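Local coordinates for seryl-tRNA synthetase (Pyrococcus horikoshii, PDB 2DQ0), which catalyses the ATP-dependent attachment of serine to tRNA(Ser), and probably also to tRNA(Sec), as a homodimeric class II synthetase, at residues Lys322-Ala327 with Tyr356-Trp361; Leu204-Glu209 with Glu328-Glu333. All coordinates share one frame; numbering follows the deposited sequence.

How the contacts relate
Helix 316-333 serves both contacts, its middle turns in contact 1 and its final turns in contact 2, whose centres lie about 11 Å apart. Contact 1 is core: helix residues 322-327 pack on strand segment 356-361 of the catalytic sheet, and buried isoleucine, alanine and tyrosine groups do all the touching. Contact 2, farther from the centre of the chain, is only partly buried; there 328-333 meets helix segment 204-209, and a small apolar patch built on Leu330 gives way to an arginine-glutamate salt bridge at its edge. The two join directly, since Ile358 CD1 of contact 1 packs 3.6 Å from Glu328 N of contact 2.

Contact 1: Lys322-Ala327 with Tyr356-Trp361; sequences KIIRNA and YDIEAW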
ATOM      1  N   LYS A 322      21.917 -12.493  16.310  1.00 54.10           N
ATOM      2  CA  LYS A 322      21.599 -11.234  16.982  1.00 56.34           C
ATOM      3  C   LYS A 322      20.201 -10.704  16.654  1.00 62.16           C
ATOM      4  O   LYS A 322      19.496 -10.207  17.550  1.00 61.28           O
ATOM      5  CB  LYS A 322      22.603 -10.142  16.634  1.00 57.73           C
ATOM      6  CG  LYS A 322      24.027 -10.366  17.084  1.00 58.43           C
ATOM      7  CD  LYS A 322      24.859  -9.159  16.650  1.00 60.26           C
ATOM      8  CE  LYS A 322      26.347  -9.405  16.768  1.00 74.24           C
ATOM      9  NZ  LYS A 322      27.138  -8.356  16.054  1.00 79.06           N
ATOM     10  N   ILE A 323      19.788 -10.801  15.388  1.00 53.70           N
ATOM     11  CA  ILE A 323      18.480 -10.283  15.047  1.00 46.54           C
ATOM     12  C   ILE A 323      17.348 -11.018  15.741  1.00 47.64           C
ATOM     13  O   ILE A 323      16.391 -10.372  16.207  1.00 50.89           O
ATOM     14  CB  ILE A 323      18.245 -10.220  13.520  1.00 41.73           C
ATOM     15  CG1 ILE A 323      18.176 -11.611  12.917  1.00 42.29           C
ATOM     16  CG2 ILE A 323      19.339  -9.389  12.871  1.00 28.27           C
ATOM     17  CD1 ILE A 323      18.210 -11.571  11.395  1.00 36.01           C
ATOM     18  N   ILE A 324      17.438 -12.343  15.846  1.00 45.99           N
ATOM     19  CA  ILE A 324      16.383 -13.089  16.545  1.00 49.67           C
ATOM     20  C   ILE A 324      16.314 -12.638  18.017  1.00 50.97           C
ATOM     21  O   ILE A 324      15.231 -12.557  18.600  1.00 46.19           O
ATOM     22  CB  ILE A 324      16.594 -14.641  16.469  1.00 52.45           C
ATOM     23  CG1 ILE A 324      15.419 -15.375  17.122  1.00 51.13           C
ATOM     24  CG2 ILE A 324      17.875 -15.039  17.174  1.00 54.23           C
ATOM     25  CD1 ILE A 324      14.080 -15.210  16.426  1.00 44.60           C
ATOM     26  N   ARG A 325      17.468 -12.317  18.603  1.00 51.34           N
ATOM     27  CA  ARG A 325      17.508 -11.867  19.988  1.00 52.50           C
ATOM     28  C   ARG A 325      16.927 -10.469  20.057  1.00 52.53           C
ATOM     29  O   ARG A 325      16.332 -10.070  21.067  1.00 56.97           O
ATOM     30  CB  ARG A 325      18.942 -11.844  20.520  1.00 60.58           C
ATOM     31  CG  ARG A 325      19.665 -13.185  20.507  1.00 73.50           C
ATOM     32  CD  ARG A 325      19.356 -14.026  21.730  1.00 81.84           C
ATOM     33  NE  ARG A 325      20.012 -15.337  21.687  1.00 81.67           N
ATOM     34  CZ  ARG A 325      19.912 -16.246  22.658  1.00 86.88           C
ATOM     35  NH1 ARG A 325      19.185 -15.988  23.747  1.00 80.72           N
ATOM     36  NH2 ARG A 325      20.532 -17.418  22.542  1.00 82.18           N
ATOM     37  N   ASN A 326      17.117  -9.711  18.986  1.00 56.63           N
ATOM     38  CA  ASN A 326      16.585  -8.354  18.946  1.00 53.79           C
ATOM     39  C   ASN A 326      15.074  -8.435  18.991  1.00 51.51           C
ATOM     40  O   ASN A 326      14.447  -7.642  19.684  1.00 50.61           O
ATOM     41  CB  ASN A 326      17.042  -7.615  17.683  1.00 55.27           C
ATOM     42  CG  ASN A 326      18.484  -7.148  17.765  1.00 55.49           C
ATOM     43  OD1 ASN A 326      19.046  -6.682  16.784  1.00 55.29           O
ATOM     44  ND2 ASN A 326      19.086  -7.273  18.937  1.00 45.77           N
ATOM     45  N   ALA A 327      14.488  -9.394  18.264  1.00 53.00           N
ATOM     46  CA  ALA A 327      13.026  -9.561  18.279  1.00 47.92           C
ATOM     47  C   ALA A 327      12.585 -10.113  19.628  1.00 47.77           C
ATOM     48  O   ALA A 327      11.573  -9.682  20.167  1.00 53.87           O
ATOM     49  CB  ALA A 327      12.574 -10.481  17.182  1.00 44.73           C
ATOM     50  N   TYR A 356      14.707 -18.999  12.396  1.00 48.99           N
ATOM     51  CA  TYR A 356      14.180 -19.064  13.755  1.00 50.58           C
ATOM     52  C   TYR A 356      12.858 -18.308  13.768  1.00 47.52           C
ATOM     53  O   TYR A 356      12.744 -17.250  13.160  1.00 54.60           O
ATOM     54  CB  TYR A 356      15.111 -18.397  14.759  1.00 51.10           C
ATOM     55  CG  TYR A 356      16.405 -19.110  15.025  1.00 57.14           C
ATOM     56  CD1 TYR A 356      17.604 -18.407  15.047  1.00 57.32           C
ATOM     57  CD2 TYR A 356      16.433 -20.471  15.323  1.00 60.94           C
ATOM     58  CE1 TYR A 356      18.802 -19.035  15.363  1.00 66.74           C
ATOM     59  CE2 TYR A 356      17.635 -21.117  15.641  1.00 63.13           C
ATOM     60  CZ  TYR A 356      18.815 -20.383  15.661  1.00 67.18           C
ATOM     61  OH  TYR A 356      20.007 -20.978  15.998  1.00 70.94           O
ATOM     62  N   ASP A 357      11.864 -18.851  14.460  1.00 44.86           N
ATOM     63  CA  ASP A 357      10.567 -18.198  14.582  1.00 44.76           C
ATOM     64  C   ASP A 357      10.254 -17.939  16.050  1.00 46.72           C
ATOM     65  O   ASP A 357      10.646 -18.699  16.937  1.00 50.29           O
ATOM     66  CB  ASP A 357       9.441 -19.083  14.029  1.00 43.05           C
ATOM     67  CG  ASP A 357       9.306 -19.018  12.516  1.00 51.58           C
ATOM     68  OD1 ASP A 357      10.237 -18.543  11.830  1.00 58.30           O
ATOM     69  OD2 ASP A 357       8.256 -19.471  12.007  1.00 51.99           O
ATOM     70  N   ILE A 358       9.559 -16.851  16.316  1.00 40.31           N
ATOM     71  CA  ILE A 358       9.131 -16.602  17.669  1.00 44.86           C
ATOM     72  C   ILE A 358       7.632 -16.888  17.654  1.00 44.96           C
ATOM     73  O   ILE A 358       6.876 -16.189  16.971  1.00 47.59           O
ATOM     74  CB  ILE A 358       9.332 -15.157  18.091  1.00 46.44           C
ATOM     75  CG1 ILE A 358      10.825 -14.817  18.073  1.00 50.12           C
ATOM     76  CG2 ILE A 358       8.716 -14.954  19.477  1.00 48.49           C
ATOM     77  CD1 ILE A 358      11.154 -13.403  18.515  1.00 36.53           C
ATOM     78  N   GLU A 359       7.208 -17.925  18.374  1.00 44.19           N
ATOM     79  CA  GLU A 359       5.791 -18.275  18.447  1.00 40.52           C
ATOM     80  C   GLU A 359       5.322 -17.891  19.818  1.00 41.29           C
ATOM     81  O   GLU A 359       5.784 -18.449  20.808  1.00 46.75           O
ATOM     82  CB  GLU A 359       5.572 -19.770  18.226  1.00 39.96           C
ATOM     83  CG  GLU A 359       5.894 -20.245  16.805  1.00 40.33           C
ATOM     84  CD  GLU A 359       5.965 -21.767  16.693  1.00 49.84           C
ATOM     85  OE1 GLU A 359       6.095 -22.299  15.570  1.00 48.41           O
ATOM     86  OE2 GLU A 359       5.897 -22.441  17.739  1.00 54.44           O
ATOM     87  N   ALA A 360       4.427 -16.910  19.877  1.00 42.57           N
ATOM     88  CA  ALA A 360       3.885 -16.428  21.152  1.00 40.23           C
ATOM     89  C   ALA A 360       2.787 -17.310  21.627  1.00 40.92           C
ATOM     90  O   ALA A 360       2.043 -17.872  20.835  1.00 45.50           O
ATOM     91  CB  ALA A 360       3.339 -15.024  21.028  1.00 24.25           C
ATOM     92  N   TRP A 361       2.699 -17.422  22.941  1.00 45.26           N
ATOM     93  CA  TRP A 361       1.657 -18.195  23.567  1.00 40.51           C
ATOM     94  C   TRP A 361       0.394 -17.337  23.414  1.00 42.92           C
ATOM     95  O   TRP A 361       0.405 -16.145  23.709  1.00 45.44           O
ATOM     96  CB  TRP A 361       1.976 -18.416  25.055  1.00 35.95           C
ATOM     97  CG  TRP A 361       0.838 -19.102  25.725  1.00 36.03           C
ATOM     98  CD1 TRP A 361       0.006 -18.584  26.679  1.00 37.20           C
ATOM     99  CD2 TRP A 361       0.313 -20.389  25.387  1.00 33.43           C
ATOM    100  NE1 TRP A 361      -1.013 -19.469  26.954  1.00 39.40           N
ATOM    101  CE2 TRP A 361      -0.850 -20.587  26.174  1.00 44.84           C
ATOM    102  CE3 TRP A 361       0.709 -21.393  24.494  1.00 30.15           C
ATOM    103  CZ2 TRP A 361      -1.626 -21.760  26.093  1.00 41.43           C
ATOM    104  CZ3 TRP A 361      -0.054 -22.556  24.412  1.00 35.60           C
ATOM    105  CH2 TRP A 361      -1.212 -22.728  25.211  1.00 43.24           C
TER
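With chi1 at -176°, Ile324 turns its CG1 branch away from the backbone nitrogen, and CD1 runs on from helix 316-333 to the strand, where it meets Tyr356 CB and Ile358 CG1, each at 3.7 Å. Branched and wholly apolar, Ile324 can touch both at once in a buried layer. Ile358 CG1, anti to the carbonyl carbon (chi1 -63°), sends Ile358 CD1 past Ile324 in the opposing sense to reach Ala327 CB at 3.5 Å. The small methyl of Ala327 suits this place, letting the isoleucine tip come close to the helix backbone. Tyr356 crosses Ile324 at about a right angle, and Ile324 CG2 comes obliquely to the ring at Tyr356 CD1, 4.0 Å away; the tyrosine ring also stacks with His320, and its hydroxyl bonds to Lys354. Helix and strand segments run nearly parallel, 13° apart with axes 9.5 Å from each other, a helix-on-sheet layer of the class II catalytic core. An alanine in place of Ile324 is likely to open a gap between Tyr356 and Ile358, which both lean on its CD1. Ile358 also touches Val372, a predicted ATP-binding residue. Between the two segments the attraction is apolar packing without directed bonds, beside the adenylate pocket.

Contact 2: Leu204-Glu209 with Glu328-Glu333; sequences LDRLIE and EELFQE
Arg206 reaches across to Leu330 and Glu333 where helices 190-209 and 316-333 of the class II synthetase core pack side by side, the first of them lining the dimer interface. Their segments cross at 134°, nearer antiparallel than parallel, with axes 11.2 Å apart, and side chains must bridge the interval. The close-packed part is apolar: Leu330 CD2 comes within 4.0 Å of Arg206 CB, and the CB and CG carbons at the base of the arginine supply the apolar surface it meets. Leu207 and Leu330 barely meet, Leu207 CD2 lying 4.5 Å from Leu330 CD1; Phe202 and Ala407 also pack on Leu330, while Phe212 and Val276 pack on Leu207. Leucine suits both places, as its branched end reaches into a buried layer that asks for no polar partner.

The partly exposed side is joined by an ion pair instead. Bends at chi2 (63°) and chi3 of Arg206 turn it toward Glu333, whose chain extends from the last turn of helix 316-333. Val433 lies against both side chains. Long, flexible residues fit here because their charged ends can meet between helices whose axes lie this far apart. Leu204 and Ile208 pack on Leu197 and Ile194 of the second subunit. The grip on Glu333 is side-on and two-pronged, the guanidinium and carboxylate planes turned 43° apart. Both oxygens are met on their syn sides by clearly bent bonds: Arg206 NE to Glu333 OE1, tilted from the guanidinium plane, at 2.8 Å, and Arg206 NH2 to Glu333 OE2, in that plane, at 2.6 Å.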
ATOM      1  N   LEU A 204      10.782   0.514  16.182  1.00 44.69           N
ATOM      2  CA  LEU A 204      11.640   1.452  15.488  1.00 44.33           C
ATOM      3  C   LEU A 204      12.714   2.042  16.395  1.00 47.42           C
ATOM      4  O   LEU A 204      13.887   2.047  16.042  1.00 46.53           O
ATOM      5  CB  LEU A 204      10.781   2.567  14.916  1.00 39.54           C
ATOM      6  CG  LEU A 204      11.129   3.047  13.520  1.00 45.67           C
ATOM      7  CD1 LEU A 204      11.603   1.892  12.636  1.00 50.48           C
ATOM      8  CD2 LEU A 204       9.885   3.680  12.943  1.00 46.29           C
ATOM      9  N   ASP A 205      12.301   2.529  17.562  1.00 45.00           N
ATOM     10  CA  ASP A 205      13.216   3.144  18.516  1.00 44.57           C
ATOM     11  C   ASP A 205      14.322   2.212  18.983  1.00 46.59           C
ATOM     12  O   ASP A 205      15.512   2.548  18.957  1.00 49.75           O
ATOM     13  CB  ASP A 205      12.436   3.658  19.734  1.00 35.88           C
ATOM     14  CG  ASP A 205      11.766   5.003  19.481  1.00 49.33           C
ATOM     15  OD1 ASP A 205      11.975   5.623  18.407  1.00 53.36           O
ATOM     16  OD2 ASP A 205      11.020   5.455  20.368  1.00 49.97           O
ATOM     17  N   ARG A 206      13.928   1.029  19.410  1.00 43.41           N
ATOM     18  CA  ARG A 206      14.890   0.079  19.895  1.00 47.60           C
ATOM     19  C   ARG A 206      15.930  -0.346  18.859  1.00 49.50           C
ATOM     20  O   ARG A 206      17.110  -0.421  19.183  1.00 57.95           O
ATOM     21  CB  ARG A 206      14.172  -1.140  20.453  1.00 40.11           C
ATOM     22  CG  ARG A 206      14.485  -1.385  21.901  1.00 54.13           C
ATOM     23  CD  ARG A 206      14.002  -0.238  22.734  1.00 56.92           C
ATOM     24  NE  ARG A 206      13.616  -0.684  24.065  1.00 52.21           N
ATOM     25  CZ  ARG A 206      12.918   0.064  24.916  1.00 71.84           C
ATOM     26  NH1 ARG A 206      12.536   1.302  24.582  1.00 71.63           N
ATOM     27  NH2 ARG A 206      12.567  -0.436  26.095  1.00 69.22           N
ATOM     28  N   LEU A 207      15.515  -0.639  17.629  1.00 48.16           N
ATOM     29  CA  LEU A 207      16.481  -1.037  16.612  1.00 47.22           C
ATOM     30  C   LEU A 207      17.400   0.136  16.317  1.00 53.22           C
ATOM     31  O   LEU A 207      18.599  -0.053  16.075  1.00 50.72           O
ATOM     32  CB  LEU A 207      15.797  -1.499  15.329  1.00 43.97           C
ATOM     33  CG  LEU A 207      15.477  -2.995  15.268  1.00 46.69           C
ATOM     34  CD1 LEU A 207      16.777  -3.777  15.215  1.00 44.99           C
ATOM     35  CD2 LEU A 207      14.653  -3.426  16.464  1.00 30.51           C
ATOM     36  N   ILE A 208      16.847   1.347  16.348  1.00 49.16           N
ATOM     37  CA  ILE A 208      17.662   2.539  16.121  1.00 49.24           C
ATOM     38  C   ILE A 208      18.732   2.658  17.212  1.00 52.18           C
ATOM     39  O   ILE A 208      19.884   2.959  16.924  1.00 49.43           O
ATOM     40  CB  ILE A 208      16.820   3.821  16.114  1.00 44.02           C
ATOM     41  CG1 ILE A 208      16.039   3.923  14.808  1.00 42.69           C
ATOM     42  CG2 ILE A 208      17.714   5.031  16.227  1.00 43.97           C
ATOM     43  CD1 ILE A 208      15.216   5.187  14.718  1.00 31.83           C
ATOM     44  N   GLU A 209      18.364   2.424  18.464  1.00 54.06           N
ATOM     45  CA  GLU A 209      19.367   2.488  19.519  1.00 60.93           C
ATOM     46  C   GLU A 209      20.475   1.448  19.250  1.00 57.73           C
ATOM     47  O   GLU A 209      21.630   1.677  19.587  1.00 61.28           O
ATOM     48  CB  GLU A 209      18.750   2.208  20.895  1.00 63.81           C
ATOM     49  CG  GLU A 209      17.543   3.046  21.257  1.00 69.41           C
ATOM     50  CD  GLU A 209      16.822   2.527  22.502  1.00 76.68           C
ATOM     51  OE1 GLU A 209      15.740   3.065  22.835  1.00 70.99           O
ATOM     52  OE2 GLU A 209      17.338   1.579  23.145  1.00 77.09           O
ATOM     53  N   GLU A 328      13.345 -11.059  20.181  1.00 44.56           N
ATOM     54  CA  GLU A 328      13.011 -11.629  21.495  1.00 46.06           C
ATOM     55  C   GLU A 328      12.912 -10.555  22.569  1.00 47.26           C
ATOM     56  O   GLU A 328      12.036 -10.622  23.430  1.00 46.11           O
ATOM     57  CB  GLU A 328      14.056 -12.663  21.943  1.00 45.45           C
ATOM     58  CG  GLU A 328      14.032 -13.948  21.169  1.00 49.95           C
ATOM     59  CD  GLU A 328      14.995 -14.977  21.698  1.00 56.97           C
ATOM     60  OE1 GLU A 328      14.825 -15.411  22.859  1.00 58.38           O
ATOM     61  OE2 GLU A 328      15.917 -15.362  20.945  1.00 65.78           O
ATOM     62  N   GLU A 329      13.812  -9.569  22.520  1.00 49.80           N
ATOM     63  CA  GLU A 329      13.810  -8.502  23.515  1.00 48.90           C
ATOM     64  C   GLU A 329      12.535  -7.708  23.483  1.00 49.26           C
ATOM     65  O   GLU A 329      11.989  -7.360  24.537  1.00 50.23           O
ATOM     66  CB  GLU A 329      14.983  -7.554  23.309  1.00 51.64           C
ATOM     67  CG  GLU A 329      16.294  -8.026  23.909  1.00 71.80           C
ATOM     68  CD  GLU A 329      17.434  -7.060  23.612  1.00 81.57           C
ATOM     69  OE1 GLU A 329      17.224  -5.842  23.792  1.00 83.56           O
ATOM     70  OE2 GLU A 329      18.532  -7.510  23.205  1.00 82.01           O
ATOM     71  N   LEU A 330      12.055  -7.414  22.278  1.00 46.54           N
ATOM     72  CA  LEU A 330      10.836  -6.635  22.147  1.00 44.92           C
ATOM     73  C   LEU A 330       9.662  -7.325  22.803  1.00 45.74           C
ATOM     74  O   LEU A 330       8.925  -6.709  23.581  1.00 43.61           O
ATOM     75  CB  LEU A 330      10.515  -6.365  20.678  1.00 47.63           C
ATOM     76  CG  LEU A 330      11.549  -5.488  19.989  1.00 49.66           C
ATOM     77  CD1 LEU A 330      11.217  -5.398  18.512  1.00 49.17           C
ATOM     78  CD2 LEU A 330      11.577  -4.114  20.653  1.00 42.99           C
ATOM     79  N   PHE A 331       9.484  -8.607  22.506  1.00 42.31           N
ATOM     80  CA  PHE A 331       8.368  -9.322  23.095  1.00 44.10           C
ATOM     81  C   PHE A 331       8.506  -9.524  24.589  1.00 44.06           C
ATOM     82  O   PHE A 331       7.503  -9.620  25.298  1.00 48.70           O
ATOM     83  CB  PHE A 331       8.125 -10.621  22.337  1.00 38.92           C
ATOM     84  CG  PHE A 331       7.481 -10.392  20.997  1.00 40.75           C
ATOM     85  CD1 PHE A 331       6.079 -10.433  20.867  1.00 28.00           C
ATOM     86  CD2 PHE A 331       8.269 -10.032  19.880  1.00 27.37           C
ATOM     87  CE1 PHE A 331       5.463 -10.115  19.648  1.00 30.56           C
ATOM     88  CE2 PHE A 331       7.676  -9.711  18.660  1.00 30.41           C
ATOM     89  CZ  PHE A 331       6.258  -9.751  18.532  1.00 30.67           C
ATOM     90  N   GLN A 332       9.738  -9.565  25.087  1.00 43.33           N
ATOM     91  CA  GLN A 332       9.914  -9.670  26.530  1.00 47.93           C
ATOM     92  C   GLN A 332       9.458  -8.343  27.163  1.00 45.07           C
ATOM     93  O   GLN A 332       8.726  -8.351  28.161  1.00 49.77           O
ATOM     94  CB  GLN A 332      11.360  -9.981  26.889  1.00 46.00           C
ATOM     95  CG  GLN A 332      11.780 -11.361  26.449  1.00 54.27           C
ATOM     96  CD  GLN A 332      13.243 -11.632  26.693  1.00 50.09           C
ATOM     97  OE1 GLN A 332      13.774 -12.658  26.270  1.00 60.80           O
ATOM     98  NE2 GLN A 332      13.904 -10.720  27.378  1.00 48.51           N
ATOM     99  N   GLU A 333       9.843  -7.206  26.580  1.00 38.42           N
ATOM    100  CA  GLU A 333       9.399  -5.922  27.139  1.00 45.96           C
ATOM    101  C   GLU A 333       7.865  -5.805  27.046  1.00 50.44           C
ATOM    102  O   GLU A 333       7.207  -5.219  27.915  1.00 54.28           O
ATOM    103  CB  GLU A 333      10.077  -4.749  26.419  1.00 48.08           C
ATOM    104  CG  GLU A 333      11.614  -4.773  26.541  1.00 65.66           C
ATOM    105  CD  GLU A 333      12.269  -3.392  26.440  1.00 65.19           C
ATOM    106  OE1 GLU A 333      12.863  -3.071  25.383  1.00 62.42           O
ATOM    107  OE2 GLU A 333      12.184  -2.632  27.430  1.00 65.71           O
TER